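Local coordinates for protein monovalent Na+/H+ antiporter subunit F (Dietzia sp. DQ12-45-1b, PDB 7D3U) that probably serves as a small helical membrane subunit of the Mrp complex, a bacterial pump that exchanges sodium ions for protons, at residues I6-V11 against L46-V51; I13-S18 against D36-A41. All coordinates share one frame; numbering follows the deposited sequence.

Contact 1: I6-V11 against L46-V51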
ATOM      1  N   ILE D   6       1.601  21.739 -48.920  1.00 82.97           N
ATOM      2  CA  ILE D   6       2.998  21.772 -49.341  1.00 82.97           C
ATOM      3  C   ILE D   6       3.868  22.387 -48.253  1.00 82.97           C
ATOM      4  O   ILE D   6       4.947  21.871 -47.931  1.00 82.97           O
ATOM      5  CB  ILE D   6       3.136  22.533 -50.669  1.00 82.97           C
ATOM      6  CG1 ILE D   6       2.437  21.771 -51.794  1.00 82.97           C
ATOM      7  CG2 ILE D   6       4.600  22.753 -51.011  1.00 82.97           C
ATOM      8  CD1 ILE D   6       2.684  22.352 -53.166  1.00 82.97           C
ATOM      9  N   ALA D   7       3.412  23.493 -47.664  1.00 81.12           N
ATOM     10  CA  ALA D   7       4.179  24.136 -46.605  1.00 81.12           C
ATOM     11  C   ALA D   7       4.288  23.239 -45.378  1.00 81.12           C
ATOM     12  O   ALA D   7       5.329  23.210 -44.714  1.00 81.12           O
ATOM     13  CB  ALA D   7       3.544  25.476 -46.238  1.00 81.12           C
ATOM     14  N   ILE D   8       3.227  22.493 -45.069  1.00 80.09           N
ATOM     15  CA  ILE D   8       3.260  21.583 -43.929  1.00 80.09           C
ATOM     16  C   ILE D   8       4.270  20.471 -44.165  1.00 80.09           C
ATOM     17  O   ILE D   8       5.054  20.130 -43.274  1.00 80.09           O
ATOM     18  CB  ILE D   8       1.857  21.015 -43.653  1.00 80.09           C
ATOM     19  CG1 ILE D   8       0.969  22.074 -43.013  1.00 80.09           C
ATOM     20  CG2 ILE D   8       1.938  19.798 -42.748  1.00 80.09           C
ATOM     21  CD1 ILE D   8      -0.402  21.573 -42.647  1.00 80.09           C
ATOM     22  N   VAL D   9       4.274  19.892 -45.366  1.00 79.47           N
ATOM     23  CA  VAL D   9       5.223  18.824 -45.659  1.00 79.47           C
ATOM     24  C   VAL D   9       6.650  19.357 -45.639  1.00 79.47           C
ATOM     25  O   VAL D   9       7.572  18.687 -45.158  1.00 79.47           O
ATOM     26  CB  VAL D   9       4.874  18.158 -47.002  1.00 79.47           C
ATOM     27  CG1 VAL D   9       6.064  17.394 -47.549  1.00 79.47           C
ATOM     28  CG2 VAL D   9       3.683  17.236 -46.832  1.00 79.47           C
ATOM     29  N   LEU D  10       6.854  20.586 -46.120  1.00 80.44           N
ATOM     30  CA  LEU D  10       8.196  21.161 -46.107  1.00 80.44           C
ATOM     31  C   LEU D  10       8.671  21.431 -44.683  1.00 80.44           C
ATOM     32  O   LEU D  10       9.824  21.143 -44.342  1.00 80.44           O
ATOM     33  CB  LEU D  10       8.228  22.441 -46.938  1.00 80.44           C
ATOM     34  CG  LEU D  10       8.181  22.241 -48.452  1.00 80.44           C
ATOM     35  CD1 LEU D  10       8.348  23.568 -49.174  1.00 80.44           C
ATOM     36  CD2 LEU D  10       9.242  21.248 -48.896  1.00 80.44           C
ATOM     37  N   VAL D  11       7.796  21.976 -43.833  1.00 79.78           N
ATOM     38  CA  VAL D  11       8.169  22.216 -42.444  1.00 79.78           C
ATOM     39  C   VAL D  11       8.407  20.901 -41.716  1.00 79.78           C
ATOM     40  O   VAL D  11       9.302  20.809 -40.871  1.00 79.78           O
ATOM     41  CB  VAL D  11       7.099  23.070 -41.739  1.00 79.78           C
ATOM     42  CG1 VAL D  11       7.397  23.178 -40.259  1.00 79.78           C
ATOM     43  CG2 VAL D  11       7.042  24.451 -42.356  1.00 79.78           C
ATOM     44  N   LEU D  46       1.770  24.476 -35.978  1.00 76.54           N
ATOM     45  CA  LEU D  46       0.529  24.862 -35.317  1.00 76.54           C
ATOM     46  C   LEU D  46      -0.266  25.822 -36.188  1.00 76.54           C
ATOM     47  O   LEU D  46      -1.466  25.630 -36.414  1.00 76.54           O
ATOM     48  CB  LEU D  46       0.827  25.496 -33.960  1.00 76.54           C
ATOM     49  CG  LEU D  46       1.038  24.561 -32.772  1.00 76.54           C
ATOM     50  CD1 LEU D  46       1.226  25.360 -31.496  1.00 76.54           C
ATOM     51  CD2 LEU D  46      -0.135  23.616 -32.637  1.00 76.54           C
ATOM     52  N   ALA D  47       0.398  26.860 -36.698  1.00 78.65           N
ATOM     53  CA  ALA D  47      -0.289  27.834 -37.544  1.00 78.65           C
ATOM     54  C   ALA D  47      -0.855  27.179 -38.800  1.00 78.65           C
ATOM     55  O   ALA D  47      -2.032  27.360 -39.139  1.00 78.65           O
ATOM     56  CB  ALA D  47       0.665  28.966 -37.916  1.00 78.65           C
ATOM     57  N   LEU D  48      -0.028  26.407 -39.503  1.00 79.92           N
ATOM     58  CA  LEU D  48      -0.464  25.820 -40.766  1.00 79.92           C
ATOM     59  C   LEU D  48      -1.575  24.797 -40.557  1.00 79.92           C
ATOM     60  O   LEU D  48      -2.501  24.702 -41.371  1.00 79.92           O
ATOM     61  CB  LEU D  48       0.728  25.193 -41.480  1.00 79.92           C
ATOM     62  CG  LEU D  48       1.790  26.188 -41.940  1.00 79.92           C
ATOM     63  CD1 LEU D  48       2.932  25.474 -42.633  1.00 79.92           C
ATOM     64  CD2 LEU D  48       1.171  27.225 -42.857  1.00 79.92           C
ATOM     65  N   VAL D  49      -1.506  24.022 -39.473  1.00 81.08           N
ATOM     66  CA  VAL D  49      -2.562  23.064 -39.177  1.00 81.08           C
ATOM     67  C   VAL D  49      -3.855  23.789 -38.840  1.00 81.08           C
ATOM     68  O   VAL D  49      -4.925  23.443 -39.352  1.00 81.08           O
ATOM     69  CB  VAL D  49      -2.121  22.121 -38.044  1.00 81.08           C
ATOM     70  CG1 VAL D  49      -3.325  21.602 -37.283  1.00 81.08           C
ATOM     71  CG2 VAL D  49      -1.306  20.972 -38.605  1.00 81.08           C
ATOM     72  N   GLY D  50      -3.780  24.818 -37.991  1.00 83.24           N
ATOM     73  CA  GLY D  50      -4.946  25.639 -37.732  1.00 83.24           C
ATOM     74  C   GLY D  50      -5.532  26.249 -38.983  1.00 83.24           C
ATOM     75  O   GLY D  50      -6.732  26.537 -39.020  1.00 83.24           O
ATOM     76  N   VAL D  51      -4.710  26.460 -40.010  1.00 83.11           N
ATOM     77  CA  VAL D  51      -5.251  26.846 -41.309  1.00 83.11           C
ATOM     78  C   VAL D  51      -5.986  25.673 -41.947  1.00 83.11           C
ATOM     79  O   VAL D  51      -7.111  25.820 -42.438  1.00 83.11           O
ATOM     80  CB  VAL D  51      -4.138  27.374 -42.228  1.00 83.11           C
ATOM     81  CG1 VAL D  51      -4.662  27.512 -43.639  1.00 83.11           C
ATOM     82  CG2 VAL D  51      -3.633  28.697 -41.726  1.00 83.11           C
TER
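A47, near the start of the second segment, packs on I54 of the neighbouring subunit G, and within L46-V51 the contact with I6-V11 starts at the next residue, L48, which contributes its largest share. The CG of L48 stands anti to the carbonyl carbon (chi1 -66°), and the fully extended chi2 of 180° sends CD1 out as the leading branch toward the first helix. That methyl rests on the A7 methyl, with L48 CD1 at 3.7 Å from A7 CB. One turn further along, V11 offers a looser support, its CG2 lying 4.2 Å from the same L48 CD1; V11 also touches A41 and L45, earlier on helix 30-52. The stem of the leucine is used as well: L48 CB lies 3.5 Å from I8 CG1. The two larger side chains pass alongside each other in opposite directions, so the isoleucine runs toward the backbone of the second helix while the leucine runs toward that of the first. The backbones come nearest at this same pair, the CA atoms of I8 and L48 being 6.5 Å apart. These are two antiparallel helices, both predicted to span the membrane, inclined at 152° between their N-to-C directions, with local axes 9.9 Å apart at closest approach. At V49, CG2 is the branch anti to the carbonyl carbon, and the extended I8 tip reaches it, with I8 CD1 at 4.2 Å from V49 CG2. T642 of the neighbouring subunit A also packs on this valine, and I604 of that subunit packs on I8.

Contact 2: I13-S18 against D36-A41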
ATOM      1  N   ILE D  13       9.567  18.104 -43.113  1.00 79.79           N
ATOM      2  CA  ILE D  13      10.865  17.616 -43.571  1.00 79.79           C
ATOM      3  C   ILE D  13      11.992  18.389 -42.899  1.00 79.79           C
ATOM      4  O   ILE D  13      13.006  17.811 -42.482  1.00 79.79           O
ATOM      5  CB  ILE D  13      10.951  17.700 -45.105  1.00 79.79           C
ATOM      6  CG1 ILE D  13      10.087  16.615 -45.743  1.00 79.79           C
ATOM      7  CG2 ILE D  13      12.387  17.571 -45.574  1.00 79.79           C
ATOM      8  CD1 ILE D  13      10.213  16.551 -47.244  1.00 79.79           C
ATOM      9  N   ALA D  14      11.832  19.709 -42.778  1.00 81.16           N
ATOM     10  CA  ALA D  14      12.827  20.514 -42.078  1.00 81.16           C
ATOM     11  C   ALA D  14      12.957  20.084 -40.623  1.00 81.16           C
ATOM     12  O   ALA D  14      14.069  19.992 -40.088  1.00 81.16           O
ATOM     13  CB  ALA D  14      12.459  21.993 -42.166  1.00 81.16           C
ATOM     14  N   ALA D  15      11.829  19.809 -39.971  1.00 81.46           N
ATOM     15  CA  ALA D  15      11.856  19.363 -38.585  1.00 81.46           C
ATOM     16  C   ALA D  15      12.546  18.013 -38.457  1.00 81.46           C
ATOM     17  O   ALA D  15      13.294  17.781 -37.503  1.00 81.46           O
ATOM     18  CB  ALA D  15      10.434  19.297 -38.035  1.00 81.46           C
ATOM     19  N   VAL D  16      12.324  17.119 -39.419  1.00 81.85           N
ATOM     20  CA  VAL D  16      12.964  15.807 -39.374  1.00 81.85           C
ATOM     21  C   VAL D  16      14.472  15.939 -39.552  1.00 81.85           C
ATOM     22  O   VAL D  16      15.252  15.280 -38.854  1.00 81.85           O
ATOM     23  CB  VAL D  16      12.342  14.874 -40.428  1.00 81.85           C
ATOM     24  CG1 VAL D  16      13.184  13.625 -40.596  1.00 81.85           C
ATOM     25  CG2 VAL D  16      10.928  14.504 -40.028  1.00 81.85           C
ATOM     26  N   LEU D  17      14.911  16.792 -40.478  1.00 82.12           N
ATOM     27  CA  LEU D  17      16.347  16.995 -40.667  1.00 82.12           C
ATOM     28  C   LEU D  17      16.986  17.609 -39.424  1.00 82.12           C
ATOM     29  O   LEU D  17      18.054  17.172 -38.970  1.00 82.12           O
ATOM     30  CB  LEU D  17      16.594  17.874 -41.892  1.00 82.12           C
ATOM     31  CG  LEU D  17      16.175  17.280 -43.235  1.00 82.12           C
ATOM     32  CD1 LEU D  17      16.432  18.267 -44.360  1.00 82.12           C
ATOM     33  CD2 LEU D  17      16.901  15.972 -43.488  1.00 82.12           C
ATOM     34  N   SER D  18      16.343  18.629 -38.855  1.00 82.96           N
ATOM     35  CA  SER D  18      16.892  19.248 -37.657  1.00 82.96           C
ATOM     36  C   SER D  18      16.876  18.288 -36.474  1.00 82.96           C
ATOM     37  O   SER D  18      17.755  18.357 -35.611  1.00 82.96           O
ATOM     38  CB  SER D  18      16.126  20.525 -37.327  1.00 82.96           C
ATOM     39  OG  SER D  18      16.619  21.111 -36.143  1.00 82.96           O
ATOM     40  N   ASP D  36      15.727  24.451 -30.494  1.00 80.97           N
ATOM     41  CA  ASP D  36      15.167  25.772 -30.760  1.00 80.97           C
ATOM     42  C   ASP D  36      14.523  25.825 -32.142  1.00 80.97           C
ATOM     43  O   ASP D  36      13.363  26.246 -32.291  1.00 80.97           O
ATOM     44  CB  ASP D  36      16.259  26.833 -30.629  1.00 80.97           C
ATOM     45  CG  ASP D  36      15.794  28.205 -31.061  1.00 80.97           C
ATOM     46  OD1 ASP D  36      15.191  28.918 -30.232  1.00 80.97           O
ATOM     47  OD2 ASP D  36      16.033  28.574 -32.230  1.00 80.97           O
ATOM     48  N   LEU D  37      15.268  25.409 -33.170  1.00 78.00           N
ATOM     49  CA  LEU D  37      14.710  25.385 -34.517  1.00 78.00           C
ATOM     50  C   LEU D  37      13.461  24.519 -34.582  1.00 78.00           C
ATOM     51  O   LEU D  37      12.509  24.855 -35.295  1.00 78.00           O
ATOM     52  CB  LEU D  37      15.760  24.889 -35.513  1.00 78.00           C
ATOM     53  CG  LEU D  37      15.484  25.048 -37.012  1.00 78.00           C
ATOM     54  CD1 LEU D  37      14.695  23.880 -37.579  1.00 78.00           C
ATOM     55  CD2 LEU D  37      14.768  26.357 -37.283  1.00 78.00           C
ATOM     56  N   LEU D  38      13.427  23.423 -33.823  1.00 77.46           N
ATOM     57  CA  LEU D  38      12.269  22.540 -33.859  1.00 77.46           C
ATOM     58  C   LEU D  38      11.079  23.145 -33.130  1.00 77.46           C
ATOM     59  O   LEU D  38       9.936  22.948 -33.545  1.00 77.46           O
ATOM     60  CB  LEU D  38      12.634  21.179 -33.277  1.00 77.46           C
ATOM     61  CG  LEU D  38      13.674  20.454 -34.126  1.00 77.46           C
ATOM     62  CD1 LEU D  38      14.137  19.177 -33.469  1.00 77.46           C
ATOM     63  CD2 LEU D  38      13.071  20.156 -35.477  1.00 77.46           C
ATOM     64  N   PHE D  39      11.315  23.884 -32.046  1.00 77.36           N
ATOM     65  CA  PHE D  39      10.212  24.588 -31.399  1.00 77.36           C
ATOM     66  C   PHE D  39       9.599  25.608 -32.346  1.00 77.36           C
ATOM     67  O   PHE D  39       8.370  25.738 -32.432  1.00 77.36           O
ATOM     68  CB  PHE D  39      10.689  25.275 -30.119  1.00 77.36           C
ATOM     69  CG  PHE D  39      11.241  24.333 -29.092  1.00 77.36           C
ATOM     70  CD1 PHE D  39      10.796  23.027 -29.016  1.00 77.36           C
ATOM     71  CD2 PHE D  39      12.209  24.758 -28.198  1.00 77.36           C
ATOM     72  CE1 PHE D  39      11.307  22.162 -28.071  1.00 77.36           C
ATOM     73  CE2 PHE D  39      12.723  23.896 -27.253  1.00 77.36           C
ATOM     74  CZ  PHE D  39      12.271  22.597 -27.188  1.00 77.36           C
ATOM     75  N   PHE D  40      10.440  26.326 -33.089  1.00 79.13           N
ATOM     76  CA  PHE D  40       9.900  27.306 -34.027  1.00 79.13           C
ATOM     77  C   PHE D  40       9.179  26.620 -35.186  1.00 79.13           C
ATOM     78  O   PHE D  40       8.126  27.092 -35.641  1.00 79.13           O
ATOM     79  CB  PHE D  40      11.017  28.225 -34.520  1.00 79.13           C
ATOM     80  CG  PHE D  40      11.405  29.282 -33.522  1.00 79.13           C
ATOM     81  CD1 PHE D  40      12.093  28.947 -32.372  1.00 79.13           C
ATOM     82  CD2 PHE D  40      11.077  30.607 -33.730  1.00 79.13           C
ATOM     83  CE1 PHE D  40      12.446  29.910 -31.453  1.00 79.13           C
ATOM     84  CE2 PHE D  40      11.426  31.573 -32.814  1.00 79.13           C
ATOM     85  CZ  PHE D  40      12.113  31.224 -31.674  1.00 79.13           C
ATOM     86  N   ALA D  41       9.707  25.488 -35.654  1.00 76.80           N
ATOM     87  CA  ALA D  41       9.006  24.719 -36.677  1.00 76.80           C
ATOM     88  C   ALA D  41       7.681  24.177 -36.162  1.00 76.80           C
ATOM     89  O   ALA D  41       6.718  24.065 -36.924  1.00 76.80           O
ATOM     90  CB  ALA D  41       9.890  23.579 -37.176  1.00 76.80           C
TER
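D36 O is the best-held polar atom, with one hydrogen bond and one ring edge upon it. The bond is the helical one from F40 N, 3.0 Å from D36 O; the aromatic edge of F40 also meets this oxygen, in the plane of the ring. Both grips come from the second helix itself, on the side turned from I13-S18. Between the helices the matter is one of carbon packing. S18 N spends its hydrogen on A14 O, while the S18 hydroxyl is swung outward, OG anti to the backbone N (chi1 178°). That torsion lays S18 OG against two leucines, 3.6 Å from L38 CG and 3.7 Å from L37 CD1. L37, with CG anti to its own N, comes alongside the serine. L38 has CG anti to its own carbonyl carbon (chi1 -65°), and its CD2 branch sits against the A15 backbone, nearest A15 O at 3.1 Å, while also lying 3.6 Å from S18 CB and 3.8 Å from A15 CB. A turn further on, A15 CB and A41 CB meet methyl to methyl at 4.4 Å. This is an antiparallel pair of helices predicted to span the membrane, its directions 162° apart, and the CA atoms of A15 and L38 approach to 5.7 Å where one partner is only an alanine. L608 of the neighbouring subunit A packs on A15, and L29 of subunit G on S18. The buried serine hydroxyl thus meets only carbon side chains across this pair, consistent with apolar packing as the main direct attraction between these two segments.

From the N terminus, helix 2-23 supplies the first side of both contacts, I6-V11 and then I13-S18. The chain next turns into helix 30-52 and runs back antiparallel. D36-A41 therefore returns first, so contact 2 closes the inner loop over 17 intervening residues; L46-V51 follows, and contact 1 closes a loop of 34 residues around it. The two are nested without crossing, the order expected of a helical hairpin. Their centres are 12 Å apart, and they touch where V11 CG1 of contact 1 lies 3.5 Å from A41 O of contact 2. Contact 2 is nearer the chain centre, and its second helix also meets helix 71-80 through D36 and F39.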